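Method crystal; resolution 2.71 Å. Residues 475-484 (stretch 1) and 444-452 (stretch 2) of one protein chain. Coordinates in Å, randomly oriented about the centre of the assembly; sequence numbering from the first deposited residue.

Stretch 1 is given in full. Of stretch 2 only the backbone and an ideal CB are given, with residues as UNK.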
# COMPACT_ATOMS: atom_id res chain seq x y z
N GLY A 475 8.13 9.84 -22.45
CA GLY A 475 7.78 9.93 -23.84
C GLY A 475 7.97 8.69 -24.66
O GLY A 475 8.44 7.70 -24.21
N ARG A 476 7.56 8.78 -25.89
CA ARG A 476 7.63 7.68 -26.80
C ARG A 476 8.38 8.23 -27.95
O ARG A 476 8.24 9.38 -28.25
CB ARG A 476 6.25 7.40 -27.32
CG ARG A 476 5.54 6.22 -26.82
CD ARG A 476 6.37 5.16 -26.23
NE ARG A 476 5.47 4.35 -25.45
CZ ARG A 476 5.21 3.09 -25.67
NH1 ARG A 476 5.83 2.45 -26.63
NH2 ARG A 476 4.34 2.48 -24.94
N LEU A 477 9.13 7.43 -28.67
CA LEU A 477 9.60 7.90 -29.96
C LEU A 477 8.81 7.35 -31.15
O LEU A 477 7.73 6.81 -31.00
CB LEU A 477 11.06 7.58 -30.13
CG LEU A 477 11.94 8.35 -29.20
CD1 LEU A 477 13.22 7.67 -29.16
CD2 LEU A 477 12.09 9.71 -29.71
N ASP A 478 9.38 7.50 -32.33
CA ASP A 478 8.84 6.89 -33.52
C ASP A 478 9.12 5.40 -33.43
O ASP A 478 8.26 4.59 -33.63
CB ASP A 478 9.51 7.50 -34.73
CG ASP A 478 9.17 8.96 -34.92
OD1 ASP A 478 8.06 9.35 -34.59
OD2 ASP A 478 10.02 9.71 -35.43
N ASP A 479 10.35 5.06 -33.12
CA ASP A 479 10.77 3.69 -32.80
C ASP A 479 9.81 2.95 -31.81
O ASP A 479 9.80 1.73 -31.75
CB ASP A 479 12.18 3.88 -32.19
CG ASP A 479 13.09 2.64 -32.27
OD1 ASP A 479 12.82 1.62 -32.95
OD2 ASP A 479 14.15 2.72 -31.63
N GLY A 480 9.05 3.70 -31.01
CA GLY A 480 8.16 3.14 -29.99
C GLY A 480 8.79 2.83 -28.63
O GLY A 480 8.10 2.34 -27.73
N SER A 481 10.08 3.09 -28.48
CA SER A 481 10.75 2.93 -27.19
C SER A 481 10.53 4.17 -26.29
O SER A 481 10.41 5.26 -26.79
CB SER A 481 12.23 2.65 -27.39
OG SER A 481 12.86 3.75 -28.01
N ARG A 482 10.46 3.99 -24.96
CA ARG A 482 10.25 5.11 -24.01
C ARG A 482 11.54 5.81 -23.57
O ARG A 482 12.65 5.26 -23.67
CB ARG A 482 9.51 4.63 -22.75
CG ARG A 482 8.01 4.46 -22.90
CD ARG A 482 7.45 3.82 -21.65
NE ARG A 482 6.05 3.48 -21.77
CZ ARG A 482 5.43 2.48 -21.13
NH1 ARG A 482 6.06 1.66 -20.31
NH2 ARG A 482 4.14 2.30 -21.31
N PHE A 483 11.37 7.02 -23.07
CA PHE A 483 12.45 7.79 -22.46
C PHE A 483 11.87 8.72 -21.39
O PHE A 483 10.66 8.94 -21.31
CB PHE A 483 13.22 8.62 -23.51
CG PHE A 483 12.37 9.68 -24.18
CD1 PHE A 483 12.33 10.98 -23.68
CD2 PHE A 483 11.60 9.38 -25.30
CE1 PHE A 483 11.53 11.95 -24.29
CE2 PHE A 483 10.80 10.33 -25.93
CZ PHE A 483 10.76 11.61 -25.44
N LEU A 484 12.77 9.29 -20.60
CA LEU A 484 12.44 10.29 -19.60
C LEU A 484 13.01 11.65 -20.00
O LEU A 484 14.05 11.73 -20.65
CB LEU A 484 13.01 9.86 -18.24
CG LEU A 484 12.19 8.95 -17.36
CD1 LEU A 484 13.06 8.42 -16.30
CD2 LEU A 484 11.08 9.78 -16.80
N UNK A 444 8.56 -6.75 -22.32
CA UNK A 444 8.87 -5.48 -21.68
C UNK A 444 8.99 -4.41 -22.76
O UNK A 444 9.57 -4.68 -23.81
CB UNK A 444 10.15 -5.58 -20.85
N UNK A 445 8.43 -3.22 -22.52
CA UNK A 445 8.57 -2.04 -23.40
C UNK A 445 10.04 -1.58 -23.40
O UNK A 445 10.70 -1.62 -22.36
CB UNK A 445 7.65 -0.90 -22.94
N UNK A 446 10.53 -1.19 -24.57
CA UNK A 446 11.95 -0.87 -24.76
C UNK A 446 12.26 0.56 -24.33
O UNK A 446 11.42 1.44 -24.47
CB UNK A 446 12.35 -1.07 -26.22
N UNK A 447 13.45 0.78 -23.79
CA UNK A 447 13.88 2.10 -23.28
C UNK A 447 15.12 2.57 -24.07
O UNK A 447 16.06 1.80 -24.30
CB UNK A 447 14.19 2.03 -21.78
N UNK A 448 15.10 3.82 -24.51
CA UNK A 448 16.29 4.46 -25.03
C UNK A 448 16.70 5.48 -23.98
O UNK A 448 16.04 6.51 -23.83
CB UNK A 448 16.05 5.10 -26.40
N UNK A 449 17.78 5.20 -23.25
CA UNK A 449 18.23 6.09 -22.18
C UNK A 449 18.62 7.48 -22.72
O UNK A 449 18.15 8.48 -22.20
CB UNK A 449 19.42 5.46 -21.45
N UNK A 450 19.44 7.51 -23.78
CA UNK A 450 19.93 8.77 -24.36
C UNK A 450 19.14 9.21 -25.59
O UNK A 450 19.64 9.18 -26.68
CB UNK A 450 21.41 8.63 -24.73
N UNK A 451 17.90 9.63 -25.39
CA UNK A 451 17.00 9.95 -26.49
C UNK A 451 17.26 11.30 -27.17
O UNK A 451 17.30 12.36 -26.51
CB UNK A 451 15.56 9.92 -25.97
N UNK A 452 17.39 11.24 -28.50
CA UNK A 452 17.71 12.39 -29.33
C UNK A 452 16.76 12.42 -30.54
O UNK A 452 16.94 11.67 -31.49
CB UNK A 452 19.17 12.34 -29.78

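Stretch 1 folds back on itself: Gly 475 and Phe 483 exchange backbone hydrogen bonds, N of Gly 475 to O of Phe 483 at 2.9 Å and N of Phe 483 to O of Gly 475 at 3.2 Å. Stretch 2 runs alongside the returning limb, with CA of Ser 481 4.7 Å from CA of position 446 and CA of Arg 482 4.8 Å from CA of position 447.

Position 444 lies beyond reach; its ideal CB has nothing of stretch 1 within 5.5 Å, so almost any residue would suit. The deposited residue is Lys 444, which makes no contact here.

Position 445 is more constrained. Its CA-to-CB bond points toward stretch 1, and the ideal CB sits 4.0 Å from NH1 of Arg 482 and 5.1 Å from NH2 of Arg 476. Two guanidinium groups could favour an acidic or polar side chain, but their flat faces equally accept a compact aliphatic one. Val 445 takes the second course: its CB lies over one face of the Arg 482 guanidinium, 4.0 Å from NH1, and its CG1 over one face of that of Arg 476, also 4.0 Å from NH1. The latter NH1 additionally makes a weak hydrogen bond to O of Gly 480, at 2.5 Å.

At 446 the backbone does the specific work: its O accepts a hydrogen bond from N of Arg 482 at 2.8 Å, with an angle of 152° at the hydrogen. The CB points sideways, 3.9 Å from CB of Ser 481 in its ideal position, so a small residue fits readily, though larger ones are not excluded. Ala 446 adds only a methyl contact, CB to CB of Ser 481 at 4.0 Å.

Position 447 forms the single beta bridge with Arg 482. Its CA approaches O of Arg 482 at 3.4 Å, a CA-H...O contact. Its CA-to-CB bond points away overall, although the ideal CB is 4.0 Å from O of Arg 482, so many residues would do and a beta-branched one suits the extended angles (-119/133). Ile 447 brings CG2 to 3.6 Å from O of Arg 482.

Position 448 donates its N to O of Arg 482 at 3.0 Å (158°), completing the backbone pairing begun at 446. The sideways CB lies 3.8 Å from OG of Ser 481 and 4.7 Å from CD1 of Leu 477, so a short polar group, as in serine, threonine or asparagine, could meet the hydroxyl. In Thr 448, OG1 accepts a hydrogen bond from OG of Ser 481 at a short 2.5 Å.

Positions 449 and 450 point away, with no ideal-CB neighbour within 5.5 Å; polar or charged residues are reasonable, and Glu 449 and Lys 450 occupy them.

Position 451 turns back toward stretch 1. Its ideal CB is already 3.6 Å from CB of Phe 483 and 4.6 Å from CD1 of Leu 477, favouring a small apolar residue. Ala 451 places CB 3.7 Å from CB of Phe 483 and 4.5 Å from CD1 of Leu 477.

Position 452 points away and is undemanding; Asp 452 makes no contact.

Stretch 2, residues 444-452: KVAITEKAD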
# COMPACT_ATOMS: atom_id res chain seq x y z
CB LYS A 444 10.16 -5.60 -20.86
CG LYS A 444 10.11 -6.70 -19.78
CD LYS A 444 11.37 -6.67 -18.90
CE LYS A 444 12.52 -7.56 -19.43
NZ LYS A 444 12.67 -8.75 -18.54
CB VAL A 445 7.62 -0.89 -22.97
CG1 VAL A 445 7.81 0.34 -23.81
CG2 VAL A 445 6.18 -1.31 -23.00
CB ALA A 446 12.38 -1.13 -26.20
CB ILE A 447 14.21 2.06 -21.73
CG1 ILE A 447 13.07 1.40 -20.93
CG2 ILE A 447 14.48 3.46 -21.19
CD1 ILE A 447 13.54 0.56 -19.77
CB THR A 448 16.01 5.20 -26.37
OG1 THR A 448 15.17 4.39 -27.20
CG2 THR A 448 17.33 5.52 -27.11
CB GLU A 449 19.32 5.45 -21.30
CG GLU A 449 18.86 4.16 -20.59
CD GLU A 449 19.82 3.66 -19.48
OE1 GLU A 449 20.94 3.21 -19.78
OE2 GLU A 449 19.44 3.70 -18.30
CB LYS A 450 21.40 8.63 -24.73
CG LYS A 450 22.33 8.28 -23.58
CD LYS A 450 23.77 8.45 -24.02
CE LYS A 450 24.73 8.53 -22.83
NZ LYS A 450 25.33 7.20 -22.58
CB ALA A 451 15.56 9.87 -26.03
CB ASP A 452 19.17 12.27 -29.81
CG ASP A 452 19.72 13.58 -30.41
OD1 ASP A 452 18.99 14.60 -30.46
OD2 ASP A 452 20.90 13.57 -30.82
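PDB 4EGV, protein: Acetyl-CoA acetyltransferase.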